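Local atomic coordinates of putative hydrolase (Agrobacterium vitis, PDB entry 3LLC), a protein that is a putative alpha/beta hydrolase, inferred to act as an acyl-protein thioesterase that removes fatty acids from acylated residues and to cleave acyl-glucuronide esters. Residues Leu28-Ala33 with Glu57-Ala62; Thr240-Gly245 with Ile255-Asn260. All blocks are in the same frame, centred on the assembly; numbering follows the deposited sequence. Where two conformers were deposited one is given.

Contacts 1 and 2 illustrate how an alpha/beta hydrolase ties helices to its central sheet with different chemistry at different places. Contact 1 is partly buried and polar: a salt bridge joins strand 23-30 to helix 53-65. Contact 2 lies at the surface, where methyl groups of strand 237-242, outermost on its side of the sheet, pack against an arginine of helix 252-266. The contact centres are about 21 Å apart, yet their helices touch. R259 NH1 makes salt bridges to D60 OD2 and E57 OE1, while L61 packs on R259 and E57 on I255. The two contacts thus anchor neighbouring helices to separate strands of one sheet.

Contact 1. Residues Leu28-Ala33 with Glu57-Ala62; sequences LVRAPA and EMDDLA
R30 and D59 form a salt bridge that fastens strand 23-30 to helix 53-65 on the mixed sheet of the alpha/beta-hydrolase fold. The backbones remain well separated, R30 CA lying 8.1 Å from D59 CA, and the arginine side chain spans the distance. Its CB, directed toward the helix, is already 4.2 Å from D59 OD1. From there the chain runs extended through CG to CD, which passes the same OD1 at 4.0 Å. A bend about the CG-CD bond (chi3 -65°) then brings NE round to the acid. R30 NE donates to D59 OD1 over 3.0 Å, with an almost straight N-H...O angle of 172°. That oxygen lies close to the guanidinium plane, although the donor itself meets it from above the carboxylate plane. Beyond CZ, R30 NH2 gives a second, less straight bond to the syn lone pair of D59 OD2, 2.8 Å long. The remaining nitrogen, NH1, has a weak hydrogen bond to R7 O.

The grip is therefore side-on and bidentate, one nitrogen to each oxygen, with the carboxylate carbon at the guanidinium edge. The fit is twisted, however: the two planes stand 41° apart. A water donates to D59 OD1 at 2.8 Å and weakly to L28 O, a loose link from the carboxylate to the strand backbone.

D59 and A62 also touch A69 of strand 68-72, next to 23-30 in the sheet. Two bonds to separate oxygens restrict rotation of both charged groups. Although D59 is buried, the paired arginine and the donating water would be expected to favour its ionised form, making this bridge a way of accommodating a charge between sheet and helix.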
ATOM      1  N   LEU A  28      -5.861 -10.472  -9.530  1.00 21.87           N
ATOM      2  CA  LEU A  28      -5.358 -11.841  -9.635  1.00 20.58           C
ATOM      3  C   LEU A  28      -5.466 -12.456  -8.224  1.00 21.61           C
ATOM      4  O   LEU A  28      -4.868 -11.924  -7.275  1.00 22.45           O
ATOM      5  CB  LEU A  28      -3.891 -11.828 -10.095  1.00 23.30           C
ATOM      6  CG  LEU A  28      -3.619 -11.356 -11.542  1.00 24.66           C
ATOM      7  CD1 LEU A  28      -2.118 -11.115 -11.772  1.00 27.03           C
ATOM      8  CD2 LEU A  28      -4.213 -12.358 -12.592  1.00 21.59           C
ATOM      9  N   VAL A  29      -6.193 -13.561  -8.101  1.00 20.12           N
ATOM     10  CA  VAL A  29      -6.538 -14.144  -6.795  0.50 20.90           C
ATOM     11  C   VAL A  29      -6.279 -15.650  -6.730  1.00 19.81           C
ATOM     12  O   VAL A  29      -6.533 -16.405  -7.690  1.00 20.77           O
ATOM     13  CB  VAL A  29      -8.024 -13.907  -6.437  0.50 22.46           C
ATOM     14  CG1 VAL A  29      -8.933 -14.841  -7.230  0.50 22.38           C
ATOM     15  CG2 VAL A  29      -8.250 -14.118  -4.955  0.50 21.84           C
ATOM     16  N   ARG A  30      -5.736 -16.079  -5.594  1.00 19.91           N
ATOM     17  CA  ARG A  30      -5.495 -17.472  -5.294  1.00 20.46           C
ATOM     18  C   ARG A  30      -6.290 -17.787  -4.021  1.00 20.06           C
ATOM     19  O   ARG A  30      -6.079 -17.151  -2.994  1.00 19.39           O
ATOM     20  CB  ARG A  30      -3.992 -17.657  -5.064  1.00 22.73           C
ATOM     21  CG  ARG A  30      -3.527 -19.047  -4.845  1.00 30.89           C
ATOM     22  CD  ARG A  30      -2.056 -19.068  -4.450  1.00 33.81           C
ATOM     23  NE  ARG A  30      -1.166 -18.585  -5.505  1.00 29.26           N
ATOM     24  CZ  ARG A  30      -0.641 -19.339  -6.471  1.00 31.86           C
ATOM     25  NH1 ARG A  30      -0.959 -20.624  -6.598  1.00 27.63           N
ATOM     26  NH2 ARG A  30       0.181 -18.800  -7.358  1.00 29.68           N
ATOM     27  N   ALA A  31      -7.217 -18.742  -4.091  1.00 21.74           N
ATOM     28  CA  ALA A  31      -7.985 -19.146  -2.898  1.00 22.72           C
ATOM     29  C   ALA A  31      -7.088 -19.856  -1.866  1.00 23.76           C
ATOM     30  O   ALA A  31      -6.166 -20.582  -2.233  1.00 22.82           O
ATOM     31  CB  ALA A  31      -9.174 -20.060  -3.294  1.00 21.11           C
ATOM     32  N   PRO A  32      -7.372 -19.667  -0.564  1.00 24.48           N
ATOM     33  CA  PRO A  32      -6.715 -20.512   0.441  1.00 25.12           C
ATOM     34  C   PRO A  32      -7.109 -21.984   0.313  1.00 22.52           C
ATOM     35  O   PRO A  32      -8.193 -22.292  -0.189  1.00 22.35           O
ATOM     36  CB  PRO A  32      -7.195 -19.915   1.770  1.00 25.35           C
ATOM     37  CG  PRO A  32      -8.497 -19.289   1.455  1.00 28.76           C
ATOM     38  CD  PRO A  32      -8.394 -18.787   0.034  1.00 24.47           C
ATOM     39  N   ALA A  33      -6.222 -22.895   0.726  1.00 23.85           N
ATOM     40  CA  ALA A  33      -6.499 -24.330   0.621  1.00 25.10           C
ATOM     41  C   ALA A  33      -7.675 -24.725   1.525  1.00 23.58           C
ATOM     42  O   ALA A  33      -8.353 -25.701   1.259  1.00 21.31           O
ATOM     43  CB  ALA A  33      -5.268 -25.151   0.970  1.00 26.50           C
ATOM     44  N   GLU A  57       6.555 -12.465  -5.058  1.00 19.51           N
ATOM     45  CA  GLU A  57       7.115 -13.201  -3.926  1.00 22.23           C
ATOM     46  C   GLU A  57       6.076 -13.452  -2.832  1.00 21.50           C
ATOM     47  O   GLU A  57       6.044 -14.561  -2.256  1.00 21.12           O
ATOM     48  CB  GLU A  57       8.361 -12.508  -3.350  1.00 20.89           C
ATOM     49  CG  GLU A  57       9.590 -12.644  -4.291  1.00 23.11           C
ATOM     50  CD  GLU A  57      10.230 -14.017  -4.338  1.00 28.88           C
ATOM     51  OE1 GLU A  57       9.986 -14.894  -3.469  1.00 28.15           O
ATOM     52  OE2 GLU A  57      11.053 -14.231  -5.249  1.00 33.95           O
HETATM   53  N   MSE A  58       5.260 -12.445  -2.562  1.00 21.73           N
HETATM   54  CA  MSE A  58       4.128 -12.581  -1.582  1.00 23.11           C
HETATM   55  C   MSE A  58       3.209 -13.709  -2.055  1.00 22.79           C
HETATM   56  O   MSE A  58       2.905 -14.604  -1.298  1.00 23.73           O
HETATM   57  CB  MSE A  58       3.313 -11.296  -1.450  1.00 21.39           C
HETATM   58  CG  MSE A  58       2.249 -11.334  -0.309  1.00 25.20           C
HETATM   59 SE   MSE A  58       0.773 -10.175  -0.532  0.75 19.51          SE
HETATM   60  CE  MSE A  58      -0.034 -11.165  -1.999  1.00 21.23           C
ATOM     61  N   ASP A  59       2.773 -13.658  -3.308  1.00 23.49           N
ATOM     62  CA  ASP A  59       1.956 -14.730  -3.892  1.00 24.73           C
ATOM     63  C   ASP A  59       2.597 -16.130  -3.804  1.00 25.62           C
ATOM     64  O   ASP A  59       1.904 -17.112  -3.472  1.00 21.94           O
ATOM     65  CB  ASP A  59       1.615 -14.417  -5.339  1.00 26.37           C
ATOM     66  CG  ASP A  59       0.830 -15.552  -6.010  1.00 30.76           C
ATOM     67  OD1 ASP A  59      -0.394 -15.661  -5.772  1.00 27.44           O
ATOM     68  OD2 ASP A  59       1.438 -16.345  -6.755  1.00 26.30           O
ATOM     69  N   ASP A  60       3.905 -16.230  -4.111  1.00 24.09           N
ATOM     70  CA  ASP A  60       4.629 -17.495  -4.068  1.00 24.53           C
ATOM     71  C   ASP A  60       4.677 -18.070  -2.637  1.00 23.41           C
ATOM     72  O   ASP A  60       4.429 -19.269  -2.435  1.00 23.94           O
ATOM     73  CB  ASP A  60       6.055 -17.332  -4.603  1.00 23.96           C
ATOM     74  CG  ASP A  60       6.821 -18.625  -4.608  1.00 26.72           C
ATOM     75  OD1 ASP A  60       6.591 -19.439  -5.517  1.00 25.37           O
ATOM     76  OD2 ASP A  60       7.633 -18.840  -3.688  1.00 24.42           O
ATOM     77  N   LEU A  61       4.967 -17.212  -1.663  1.00 24.20           N
ATOM     78  CA  LEU A  61       4.968 -17.626  -0.250  1.00 23.25           C
ATOM     79  C   LEU A  61       3.574 -18.160   0.164  1.00 23.97           C
ATOM     80  O   LEU A  61       3.446 -19.259   0.725  1.00 22.90           O
ATOM     81  CB  LEU A  61       5.357 -16.484   0.647  1.00 23.59           C
ATOM     82  CG  LEU A  61       5.306 -16.878   2.140  1.00 26.46           C
ATOM     83  CD1 LEU A  61       6.435 -17.902   2.527  1.00 23.47           C
ATOM     84  CD2 LEU A  61       5.330 -15.652   2.972  1.00 25.02           C
ATOM     85  N   ALA A  62       2.538 -17.382  -0.146  1.00 24.57           N
ATOM     86  CA  ALA A  62       1.153 -17.799   0.107  1.00 26.16           C
ATOM     87  C   ALA A  62       0.822 -19.164  -0.491  1.00 26.79           C
ATOM     88  O   ALA A  62       0.300 -20.050   0.214  1.00 26.08           O
ATOM     89  CB  ALA A  62       0.159 -16.706  -0.370  1.00 24.11           C
TER
HETATM   90  O   HOH W   1      -2.028 -13.443  -6.305  1.00 27.29           O

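Contact 2. Residues Thr240-Gly245 with Ile255-Asn260; sequences TLVRDG and IDRMRN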
ATOM      1  N   THR A 240      12.181  -3.296  11.819  1.00 18.13           N
ATOM      2  CA  THR A 240      13.436  -3.865  11.412  1.00 17.05           C
ATOM      3  C   THR A 240      14.088  -2.819  10.476  1.00 20.72           C
ATOM      4  O   THR A 240      13.573  -2.573   9.365  1.00 20.40           O
ATOM      5  CB  THR A 240      13.250  -5.200  10.685  1.00 20.38           C
ATOM      6  OG1 THR A 240      12.618  -6.172  11.559  1.00 22.23           O
ATOM      7  CG2 THR A 240      14.676  -5.788  10.213  1.00 17.51           C
ATOM      8  N   LEU A 241      15.217  -2.266  10.921  1.00 19.23           N
ATOM      9  CA  LEU A 241      16.010  -1.281  10.164  1.00 18.21           C
ATOM     10  C   LEU A 241      17.226  -2.006   9.534  1.00 16.42           C
ATOM     11  O   LEU A 241      18.001  -2.684  10.210  1.00 17.12           O
ATOM     12  CB  LEU A 241      16.486  -0.152  11.066  1.00 18.40           C
ATOM     13  CG  LEU A 241      15.438   0.891  11.501  1.00 19.40           C
ATOM     14  CD1 LEU A 241      15.920   1.715  12.749  1.00 19.87           C
ATOM     15  CD2 LEU A 241      14.978   1.832  10.337  1.00 19.95           C
ATOM     16  N   VAL A 242      17.344  -1.887   8.217  1.00 17.43           N
ATOM     17  CA  VAL A 242      18.381  -2.575   7.463  1.00 16.21           C
ATOM     18  C   VAL A 242      19.368  -1.460   6.989  1.00 17.16           C
ATOM     19  O   VAL A 242      18.985  -0.646   6.133  1.00 18.33           O
ATOM     20  CB  VAL A 242      17.753  -3.318   6.276  1.00 18.32           C
ATOM     21  CG1 VAL A 242      18.856  -4.065   5.467  1.00 16.27           C
ATOM     22  CG2 VAL A 242      16.648  -4.315   6.748  1.00 21.41           C
ATOM     23  N   ARG A 243      20.579  -1.451   7.517  1.00 14.03           N
ATOM     24  CA  ARG A 243      21.515  -0.327   7.351  1.00 14.94           C
ATOM     25  C   ARG A 243      21.733   0.041   5.856  1.00 18.65           C
ATOM     26  O   ARG A 243      21.679   1.224   5.514  1.00 19.16           O
ATOM     27  CB  ARG A 243      22.843  -0.598   7.985  1.00 15.50           C
ATOM     28  CG  ARG A 243      23.936   0.454   7.760  1.00 19.37           C
ATOM     29  CD  ARG A 243      23.563   1.804   8.245  1.00 20.22           C
ATOM     30  NE  ARG A 243      24.621   2.786   7.944  1.00 28.70           N
ATOM     31  CZ  ARG A 243      24.655   3.564   6.854  1.00 25.01           C
ATOM     32  NH1 ARG A 243      23.687   3.502   5.901  1.00 27.06           N
ATOM     33  NH2 ARG A 243      25.669   4.404   6.710  1.00 30.52           N
ATOM     34  N   ASP A 244      21.975  -0.963   5.016  1.00 18.77           N
ATOM     35  CA  ASP A 244      22.289  -0.732   3.583  1.00 19.58           C
ATOM     36  C   ASP A 244      21.105  -0.909   2.632  1.00 20.42           C
ATOM     37  O   ASP A 244      21.277  -0.898   1.408  1.00 17.07           O
ATOM     38  CB  ASP A 244      23.506  -1.563   3.125  1.00 18.24           C
ATOM     39  CG  ASP A 244      23.280  -3.090   3.162  1.00 18.54           C
ATOM     40  OD1 ASP A 244      22.142  -3.536   3.365  1.00 19.69           O
ATOM     41  OD2 ASP A 244      24.279  -3.840   3.033  1.00 24.87           O
ATOM     42  N   GLY A 245      19.896  -1.039   3.153  1.00 16.16           N
ATOM     43  CA  GLY A 245      18.718  -1.192   2.327  1.00 18.34           C
ATOM     44  C   GLY A 245      18.262   0.092   1.632  1.00 19.68           C
ATOM     45  O   GLY A 245      18.359   1.178   2.211  1.00 18.82           O
ATOM     46  N   ILE A 255      14.094  -9.934   0.346  1.00 20.17           N
ATOM     47  CA  ILE A 255      12.942 -10.807   0.077  1.00 19.71           C
ATOM     48  C   ILE A 255      12.820 -11.887   1.167  1.00 20.27           C
ATOM     49  O   ILE A 255      11.694 -12.114   1.646  1.00 22.85           O
ATOM     50  CB  ILE A 255      13.056 -11.418  -1.329  1.00 18.20           C
ATOM     51  CG1 ILE A 255      12.903 -10.325  -2.407  1.00 20.85           C
ATOM     52  CG2 ILE A 255      11.993 -12.545  -1.587  1.00 20.29           C
ATOM     53  CD1 ILE A 255      11.650  -9.489  -2.353  1.00 26.20           C
ATOM     54  N   ASP A 256      13.957 -12.470   1.601  1.00 19.17           N
ATOM     55  CA  ASP A 256      13.972 -13.438   2.706  0.50 20.58           C
ATOM     56  C   ASP A 256      13.389 -12.820   3.984  1.00 21.38           C
ATOM     57  O   ASP A 256      12.569 -13.453   4.655  1.00 20.67           O
ATOM     58  CB  ASP A 256      15.379 -13.958   2.996  0.50 20.01           C
ATOM     59  CG  ASP A 256      15.907 -14.906   1.920  0.50 19.81           C
ATOM     60  OD1 ASP A 256      15.152 -15.325   1.032  0.50 24.17           O
ATOM     61  OD2 ASP A 256      17.094 -15.244   1.985  0.50 24.45           O
ATOM     62  N   ARG A 257      13.809 -11.585   4.334  1.00 21.03           N
ATOM     63  CA  ARG A 257      13.244 -10.907   5.524  1.00 22.28           C
ATOM     64  C   ARG A 257      11.742 -10.648   5.380  1.00 22.93           C
ATOM     65  O   ARG A 257      10.976 -10.820   6.334  1.00 21.92           O
ATOM     66  CB  ARG A 257      13.962  -9.575   5.851  1.00 22.78           C
ATOM     67  CG  ARG A 257      15.215  -9.729   6.702  1.00 23.02           C
ATOM     68  CD  ARG A 257      15.854  -8.343   7.022  1.00 25.44           C
ATOM     69  NE  ARG A 257      16.512  -7.807   5.830  1.00 24.93           N
ATOM     70  CZ  ARG A 257      17.753  -8.076   5.450  1.00 23.66           C
ATOM     71  NH1 ARG A 257      18.554  -8.835   6.198  1.00 23.40           N
ATOM     72  NH2 ARG A 257      18.218  -7.564   4.302  1.00 25.02           N
HETATM   73  N   MSE A 258      11.307 -10.207   4.202  1.00 20.10           N
HETATM   74  CA  MSE A 258       9.883  -9.926   3.987  1.00 22.65           C
HETATM   75  C   MSE A 258       9.054 -11.229   4.071  1.00 21.84           C
HETATM   76  O   MSE A 258       7.975 -11.250   4.673  1.00 22.11           O
HETATM   77  CB  MSE A 258       9.651  -9.296   2.605  1.00 21.64           C
HETATM   78  CG  MSE A 258       8.208  -8.901   2.371  1.00 22.70           C
HETATM   79 SE   MSE A 258       7.868  -8.331   0.500  0.75 23.60          SE
HETATM   80  CE  MSE A 258       7.943  -9.973  -0.294  1.00 23.18           C
ATOM     81  N   ARG A 259       9.524 -12.285   3.433  1.00 21.07           N
ATOM     82  CA  ARG A 259       8.796 -13.578   3.456  1.00 22.71           C
ATOM     83  C   ARG A 259       8.723 -14.135   4.899  1.00 24.30           C
ATOM     84  O   ARG A 259       7.685 -14.651   5.337  1.00 22.80           O
ATOM     85  CB  ARG A 259       9.450 -14.586   2.514  1.00 20.95           C
ATOM     86  CG  ARG A 259       9.159 -14.296   1.038  1.00 21.08           C
ATOM     87  CD  ARG A 259       9.952 -15.249   0.141  1.00 22.12           C
ATOM     88  NE  ARG A 259       9.589 -16.659   0.306  1.00 22.43           N
ATOM     89  CZ  ARG A 259       8.939 -17.406  -0.594  1.00 20.94           C
ATOM     90  NH1 ARG A 259       8.564 -16.913  -1.761  1.00 23.10           N
ATOM     91  NH2 ARG A 259       8.689 -18.683  -0.347  1.00 23.00           N
ATOM     92  N   ASN A 260       9.807 -13.989   5.651  1.00 22.84           N
ATOM     93  CA  ASN A 260       9.810 -14.440   7.040  1.00 22.41           C
ATOM     94  C   ASN A 260       8.827 -13.610   7.907  1.00 22.49           C
ATOM     95  O   ASN A 260       8.166 -14.168   8.796  1.00 20.81           O
ATOM     96  CB  ASN A 260      11.222 -14.425   7.624  1.00 21.66           C
ATOM     97  CG  ASN A 260      12.089 -15.586   7.106  1.00 26.59           C
ATOM     98  OD1 ASN A 260      11.583 -16.610   6.659  1.00 30.70           O
ATOM     99  ND2 ASN A 260      13.398 -15.423   7.189  1.00 26.97           N
TER
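T240 and R257 mark the nearest backbone approach, their CA atoms 9.2 Å apart, where the last strand of an alpha/beta-hydrolase sheet, 237-242, meets the closing helix 252-266. Such spacing leaves the contact wholly to side chains. A type I turn runs from V242 to G245, closed by a 3.1 Å bond from G245 N to V242 O. The chain then enters the loop that in this fold usually carries the catalytic histidine before the final helix.

T240 and V242, two positions apart on the strand, both direct their CB toward the helix, and R257 comes to meet them from the opposite direction. Its chain is bent at the CG-CD bond (chi3 -74°), which turns the guanidinium across the valine. CG1 of V242, anti to the backbone N (chi1 -180°), lies over one face of that flat group, 3.7 Å from R257 NH2. The other methyl, V242 CG2, stands over the same face nearer its root, 3.6 Å from R257 NE. T240 contributes a lighter touch further back.

This is van der Waals packing of methyl groups against an arginine; the polar ends of T240 and R257 turn to partners outside the two segments. R257 NH2 forms a salt bridge with D254 and a hydrogen bond with Q253, both in the first turn of its own helix, while T240 OG1 is hydrogen-bonded to H210. D244, in the turn, pairs with R251. Just before the guanidinium, R257 CD comes 4.3 Å from T240 CG2, the outlying methyl contact.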